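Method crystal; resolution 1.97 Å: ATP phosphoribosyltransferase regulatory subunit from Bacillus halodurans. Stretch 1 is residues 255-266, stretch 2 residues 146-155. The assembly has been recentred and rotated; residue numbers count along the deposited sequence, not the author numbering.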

ATOM      1  N   VAL B 255       8.411 -26.870 -21.067  1.00 42.53           N
ATOM      2  CA  VAL B 255       7.538 -26.606 -19.922  1.00 38.10           C
ATOM      3  C   VAL B 255       6.476 -25.567 -20.259  1.00 36.22           C
ATOM      4  O   VAL B 255       5.303 -25.731 -19.918  1.00 41.59           O
ATOM      5  CB  VAL B 255       8.330 -26.119 -18.687  1.00 40.77           C
ATOM      6  CG1 VAL B 255       7.376 -25.790 -17.540  1.00 39.35           C
ATOM      7  CG2 VAL B 255       9.356 -27.169 -18.248  1.00 36.95           C
ATOM      8  N   LEU B 256       6.876 -24.494 -20.929  1.00 39.42           N
ATOM      9  CA  LEU B 256       5.916 -23.443 -21.290  1.00 35.55           C
ATOM     10  C   LEU B 256       4.851 -23.968 -22.262  1.00 38.81           C
ATOM     11  O   LEU B 256       3.676 -23.569 -22.200  1.00 40.21           O
ATOM     12  CB  LEU B 256       6.644 -22.214 -21.855  1.00 40.11           C
ATOM     13  CG  LEU B 256       7.500 -21.468 -20.827  1.00 42.41           C
ATOM     14  CD1 LEU B 256       8.316 -20.357 -21.468  1.00 41.14           C
ATOM     15  CD2 LEU B 256       6.598 -20.914 -19.725  1.00 38.67           C
ATOM     16  N   GLU B 257       5.267 -24.872 -23.150  1.00 42.38           N
ATOM     17  CA  GLU B 257       4.332 -25.519 -24.067  1.00 45.62           C
ATOM     18  C   GLU B 257       3.271 -26.263 -23.272  1.00 49.33           C
ATOM     19  O   GLU B 257       2.080 -26.147 -23.552  1.00 52.21           O
ATOM     20  CB  GLU B 257       5.063 -26.496 -25.003  1.00 53.35           C
ATOM     21  CG  GLU B 257       5.991 -25.823 -26.006  1.00 60.04           C
ATOM     22  CD  GLU B 257       6.484 -26.780 -27.076  1.00 66.03           C
ATOM     23  OE1 GLU B 257       7.212 -27.738 -26.740  1.00 66.09           O
ATOM     24  OE2 GLU B 257       6.137 -26.570 -28.256  1.00 68.45           O
ATOM     25  N   SER B 258       3.707 -27.024 -22.273  1.00 44.43           N
ATOM     26  CA  SER B 258       2.772 -27.746 -21.421  1.00 43.63           C
ATOM     27  C   SER B 258       1.794 -26.788 -20.768  1.00 43.41           C
ATOM     28  O   SER B 258       0.612 -27.105 -20.622  1.00 44.18           O
ATOM     29  CB  SER B 258       3.516 -28.555 -20.359  1.00 37.33           C
ATOM     30  OG  SER B 258       4.317 -29.538 -20.983  1.00 47.43           O
ATOM     31  N   TYR B 259       2.280 -25.612 -20.373  1.00 40.83           N
ATOM     32  CA  TYR B 259       1.384 -24.590 -19.835  1.00 43.09           C
ATOM     33  C   TYR B 259       0.535 -23.904 -20.902  1.00 45.68           C
ATOM     34  O   TYR B 259      -0.286 -23.053 -20.579  1.00 47.31           O
ATOM     35  CB  TYR B 259       2.152 -23.506 -19.079  1.00 39.89           C
ATOM     36  CG  TYR B 259       2.530 -23.858 -17.662  1.00 36.98           C
ATOM     37  CD1 TYR B 259       1.599 -23.792 -16.631  1.00 36.10           C
ATOM     38  CD2 TYR B 259       3.838 -24.211 -17.343  1.00 34.87           C
ATOM     39  CE1 TYR B 259       1.959 -24.102 -15.314  1.00 34.11           C
ATOM     40  CE2 TYR B 259       4.204 -24.512 -16.047  1.00 34.56           C
ATOM     41  CZ  TYR B 259       3.265 -24.457 -15.035  1.00 39.28           C
ATOM     42  OH  TYR B 259       3.643 -24.767 -13.744  1.00 34.71           O
ATOM     43  N   GLY B 260       0.746 -24.245 -22.166  1.00 45.78           N
ATOM     44  CA  GLY B 260       0.033 -23.572 -23.238  1.00 45.10           C
ATOM     45  C   GLY B 260       0.347 -22.084 -23.282  1.00 50.14           C
ATOM     46  O   GLY B 260      -0.499 -21.276 -23.667  1.00 45.96           O
ATOM     47  N   ALA B 261       1.570 -21.724 -22.889  1.00 49.35           N
ATOM     48  CA  ALA B 261       1.992 -20.328 -22.841  1.00 54.40           C
ATOM     49  C   ALA B 261       2.943 -20.003 -23.983  1.00 49.88           C
ATOM     50  O   ALA B 261       3.449 -18.888 -24.090  1.00 54.95           O
ATOM     51  CB  ALA B 261       2.654 -20.015 -21.501  1.00 57.80           C
ATOM     52  N   SER B 262       3.150 -20.981 -24.852  1.00 41.75           N
ATOM     53  CA  SER B 262       4.164 -20.915 -25.892  1.00 49.51           C
ATOM     54  C   SER B 262       3.991 -19.740 -26.849  1.00 52.62           C
ATOM     55  O   SER B 262       4.973 -19.109 -27.258  1.00 47.66           O
ATOM     56  CB  SER B 262       4.165 -22.222 -26.683  1.00 53.08           C
ATOM     57  OG  SER B 262       5.445 -22.475 -27.200  1.00 65.86           O
ATOM     58  N   GLU B 263       2.744 -19.453 -27.208  1.00 50.24           N
ATOM     59  CA  GLU B 263       2.451 -18.399 -28.176  1.00 52.31           C
ATOM     60  C   GLU B 263       2.993 -17.053 -27.707  1.00 55.22           C
ATOM     61  O   GLU B 263       3.266 -16.172 -28.524  1.00 53.89           O
ATOM     62  CB  GLU B 263       0.942 -18.300 -28.445  1.00 60.55           C
ATOM     63  CG  GLU B 263       0.115 -17.875 -27.230  1.00 75.05           C
ATOM     64  CD  GLU B 263      -1.350 -17.576 -27.558  1.00 84.29           C
ATOM     65  OE1 GLU B 263      -1.625 -16.584 -28.274  1.00 85.27           O
ATOM     66  OE2 GLU B 263      -2.231 -18.325 -27.080  1.00 85.56           O
ATOM     67  N   TYR B 264       3.166 -16.914 -26.391  1.00 52.04           N
ATOM     68  CA  TYR B 264       3.543 -15.641 -25.779  1.00 47.33           C
ATOM     69  C   TYR B 264       5.048 -15.429 -25.654  1.00 47.14           C
ATOM     70  O   TYR B 264       5.506 -14.325 -25.349  1.00 52.90           O
ATOM     71  CB  TYR B 264       2.894 -15.510 -24.395  1.00 50.30           C
ATOM     72  CG  TYR B 264       1.395 -15.332 -24.450  1.00 49.43           C
ATOM     73  CD1 TYR B 264       0.840 -14.084 -24.688  1.00 49.04           C
ATOM     74  CD2 TYR B 264       0.537 -16.409 -24.270  1.00 51.24           C
ATOM     75  CE1 TYR B 264      -0.526 -13.904 -24.745  1.00 56.80           C
ATOM     76  CE2 TYR B 264      -0.836 -16.240 -24.319  1.00 59.64           C
ATOM     77  CZ  TYR B 264      -1.358 -14.982 -24.559  1.00 58.83           C
ATOM     78  OH  TYR B 264      -2.716 -14.797 -24.621  1.00 60.87           O
ATOM     79  N   VAL B 265       5.827 -16.475 -25.893  1.00 41.93           N
ATOM     80  CA  VAL B 265       7.248 -16.386 -25.618  1.00 42.11           C
ATOM     81  C   VAL B 265       8.080 -16.261 -26.886  1.00 45.87           C
ATOM     82  O   VAL B 265       7.719 -16.782 -27.939  1.00 44.43           O
ATOM     83  CB  VAL B 265       7.746 -17.580 -24.764  1.00 51.22           C
ATOM     84  CG1 VAL B 265       7.010 -17.618 -23.431  1.00 52.51           C
ATOM     85  CG2 VAL B 265       7.568 -18.881 -25.508  1.00 51.62           C
ATOM     86  N   LYS B 266       9.187 -15.538 -26.777  1.00 39.89           N
ATOM     87  CA  LYS B 266      10.188 -15.526 -27.823  1.00 44.82           C
ATOM     88  C   LYS B 266      11.556 -15.488 -27.159  1.00 44.80           C
ATOM     89  O   LYS B 266      11.650 -15.367 -25.938  1.00 41.09           O
ATOM     90  CB  LYS B 266       9.968 -14.357 -28.784  1.00 53.33           C
ATOM     91  CG  LYS B 266      10.021 -12.980 -28.159  1.00 56.97           C
ATOM     92  CD  LYS B 266       9.647 -11.929 -29.192  1.00 66.67           C
ATOM     93  CE  LYS B 266      10.002 -10.517 -28.734  1.00 75.92           C
ATOM     94  NZ  LYS B 266       9.714  -9.500 -29.795  1.00 79.64           N
TER
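Stretch 2 (146-155) IALMIAALKR

Stretch 2 is helical throughout, continuing a helix that begins earlier in the chain, and each backbone amide from Ile150 to Arg155 bonds to the carbonyl four residues before it. It packs against the end of a helix, the turn that follows and the start of a strand in stretch 1. No hydrogen bond joins the two stretches; the 394 Å² they bury is made mainly by apolar side chains. Because Ile146, Ala147, Ile150 and Lys154 recur at helical spacing, they form one stripe, which stretch 1 meets in that order from Leu256 to Tyr264, before Val265 turns back to Ile150.

Leu256, in the last helical turn of stretch 1, makes the first contact: its CD2 lies 3.9 Å from Ile146 CG2 and 4.3 Å from Ala147 CB. Tyr259 then lays a ring face over Ala147, with CB of Ala147 3.5 Å from CG of Tyr259 and 3.7 Å from the ring centroid, a CH-pi contact. Gly260 leaves the helix with positive phi (62°), a Schellman motif closed by Gly260 N to Glu257 O (2.7 Å) and Ala261 N to Leu256 O (2.9 Å). The chain comes close here, the CA atoms of Ala261 and Ala147 being 6.2 Å apart, and Ala261 CB reaches Ile150 CD1 at 3.9 Å.

Ser262 points away as the 3-10 segment begins, whereas Tyr264 returns toward the helix. Its CB lies 3.7 Å from Ile150 CD1, and Ile150 CG2 sits over one face of its ring, 4.0 Å from the centroid. The same side chain extends along the stripe to Lys154, where Tyr264 OH approaches Lys154 CD at 3.0 Å, a close contact with a methylene carbon. Val265 opens the strand and adds a third residue of stretch 1 against Ile150, after Ala261 and Tyr264, its CG1 lying 4.1 Å from Ile150 CD1; Lys266 is already out of reach.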

ATOM      1  N   ILE B 146       7.206 -17.848 -15.221  1.00 30.65           N
ATOM      2  CA  ILE B 146       6.914 -17.180 -16.486  1.00 32.40           C
ATOM      3  C   ILE B 146       5.455 -17.407 -16.873  1.00 34.29           C
ATOM      4  O   ILE B 146       4.766 -16.469 -17.272  1.00 34.79           O
ATOM      5  CB  ILE B 146       7.855 -17.649 -17.623  1.00 31.04           C
ATOM      6  CG1 ILE B 146       9.296 -17.168 -17.360  1.00 24.80           C
ATOM      7  CG2 ILE B 146       7.347 -17.150 -18.959  1.00 27.43           C
ATOM      8  CD1 ILE B 146      10.337 -17.729 -18.351  1.00 34.86           C
ATOM      9  N   ALA B 147       4.992 -18.649 -16.727  1.00 33.87           N
ATOM     10  CA  ALA B 147       3.610 -19.014 -17.013  1.00 39.23           C
ATOM     11  C   ALA B 147       2.619 -18.286 -16.108  1.00 35.50           C
ATOM     12  O   ALA B 147       1.540 -17.905 -16.549  1.00 33.21           O
ATOM     13  CB  ALA B 147       3.423 -20.532 -16.915  1.00 37.72           C
ATOM     14  N   LEU B 148       2.976 -18.111 -14.841  1.00 33.84           N
ATOM     15  CA  LEU B 148       2.151 -17.339 -13.923  1.00 33.05           C
ATOM     16  C   LEU B 148       2.096 -15.876 -14.363  1.00 34.14           C
ATOM     17  O   LEU B 148       1.022 -15.289 -14.437  1.00 35.06           O
ATOM     18  CB  LEU B 148       2.679 -17.459 -12.494  1.00 34.63           C
ATOM     19  CG  LEU B 148       2.051 -16.561 -11.418  1.00 36.15           C
ATOM     20  CD1 LEU B 148       0.525 -16.682 -11.413  1.00 30.01           C
ATOM     21  CD2 LEU B 148       2.635 -16.916 -10.055  1.00 30.31           C
HETATM   22  N   MSE B 149       3.247 -15.296 -14.686  1.00 34.44           N
HETATM   23  CA  MSE B 149       3.269 -13.911 -15.144  1.00 34.57           C
HETATM   24  C   MSE B 149       2.342 -13.712 -16.341  1.00 33.09           C
HETATM   25  O   MSE B 149       1.594 -12.720 -16.414  1.00 33.54           O
HETATM   26  CB  MSE B 149       4.685 -13.484 -15.526  1.00 31.54           C
HETATM   27  CG  MSE B 149       4.836 -11.956 -15.590  1.00 34.67           C
HETATM   28 SE   MSE B 149       6.652 -11.363 -16.004  0.73 40.87          SE
HETATM   29  CE  MSE B 149       6.817 -12.033 -17.816  1.00 27.77           C
ATOM     30  N   ILE B 150       2.418 -14.643 -17.290  1.00 29.14           N
ATOM     31  CA  ILE B 150       1.604 -14.577 -18.490  1.00 32.42           C
ATOM     32  C   ILE B 150       0.126 -14.704 -18.140  1.00 34.96           C
ATOM     33  O   ILE B 150      -0.717 -13.993 -18.694  1.00 39.88           O
ATOM     34  CB  ILE B 150       2.030 -15.659 -19.517  1.00 33.41           C
ATOM     35  CG1 ILE B 150       3.432 -15.332 -20.054  1.00 36.35           C
ATOM     36  CG2 ILE B 150       0.976 -15.795 -20.635  1.00 32.64           C
ATOM     37  CD1 ILE B 150       4.026 -16.370 -20.975  1.00 41.64           C
ATOM     38  N   ALA B 151      -0.196 -15.599 -17.207  1.00 35.46           N
ATOM     39  CA  ALA B 151      -1.590 -15.795 -16.827  1.00 36.31           C
ATOM     40  C   ALA B 151      -2.119 -14.577 -16.070  1.00 35.20           C
ATOM     41  O   ALA B 151      -3.289 -14.187 -16.212  1.00 39.02           O
ATOM     42  CB  ALA B 151      -1.747 -17.062 -16.010  1.00 34.03           C
ATOM     43  N   ALA B 152      -1.258 -13.964 -15.264  1.00 31.85           N
ATOM     44  CA  ALA B 152      -1.664 -12.776 -14.506  1.00 33.35           C
ATOM     45  C   ALA B 152      -1.853 -11.572 -15.439  1.00 34.24           C
ATOM     46  O   ALA B 152      -2.816 -10.824 -15.310  1.00 37.45           O
ATOM     47  CB  ALA B 152      -0.635 -12.460 -13.419  1.00 25.36           C
ATOM     48  N   LEU B 153      -0.926 -11.387 -16.377  1.00 35.78           N
ATOM     49  CA  LEU B 153      -1.041 -10.320 -17.361  1.00 39.58           C
ATOM     50  C   LEU B 153      -2.337 -10.451 -18.155  1.00 38.95           C
ATOM     51  O   LEU B 153      -3.047  -9.472 -18.345  1.00 41.99           O
ATOM     52  CB  LEU B 153       0.164 -10.315 -18.296  1.00 35.05           C
ATOM     53  CG  LEU B 153       1.436  -9.820 -17.611  1.00 34.56           C
ATOM     54  CD1 LEU B 153       2.621  -9.903 -18.546  1.00 33.17           C
ATOM     55  CD2 LEU B 153       1.225  -8.390 -17.117  1.00 36.20           C
ATOM     56  N   LYS B 154      -2.639 -11.670 -18.594  1.00 37.41           N
ATOM     57  CA  LYS B 154      -3.892 -11.974 -19.282  1.00 43.50           C
ATOM     58  C   LYS B 154      -5.122 -11.642 -18.450  1.00 40.78           C
ATOM     59  O   LYS B 154      -6.077 -11.051 -18.951  1.00 42.25           O
ATOM     60  CB  LYS B 154      -3.945 -13.453 -19.677  1.00 40.60           C
ATOM     61  CG  LYS B 154      -3.085 -13.798 -20.872  1.00 48.77           C
ATOM     62  CD  LYS B 154      -3.760 -14.824 -21.764  1.00 62.99           C
ATOM     63  CE  LYS B 154      -3.480 -16.242 -21.310  1.00 70.69           C
ATOM     64  NZ  LYS B 154      -3.915 -17.226 -22.349  1.00 76.93           N
ATOM     65  N   ARG B 155      -5.111 -12.038 -17.184  1.00 36.27           N
ATOM     66  CA  ARG B 155      -6.268 -11.812 -16.334  1.00 41.86           C
ATOM     67  C   ARG B 155      -6.479 -10.309 -16.086  1.00 47.55           C
ATOM     68  O   ARG B 155      -7.592  -9.867 -15.798  1.00 45.06           O
ATOM     69  CB  ARG B 155      -6.114 -12.561 -15.010  1.00 37.71           C
ATOM     70  CG  ARG B 155      -7.430 -12.917 -14.332  1.00 48.98           C
ATOM     71  CD  ARG B 155      -7.207 -13.085 -12.837  1.00 53.11           C
ATOM     72  NE  ARG B 155      -8.433 -13.322 -12.085  1.00 49.99           N
ATOM     73  CZ  ARG B 155      -8.792 -14.508 -11.604  1.00 62.86           C
ATOM     74  NH1 ARG B 155      -8.014 -15.572 -11.796  1.00 49.19           N
ATOM     75  NH2 ARG B 155      -9.929 -14.632 -10.926  1.00 71.79           N
TER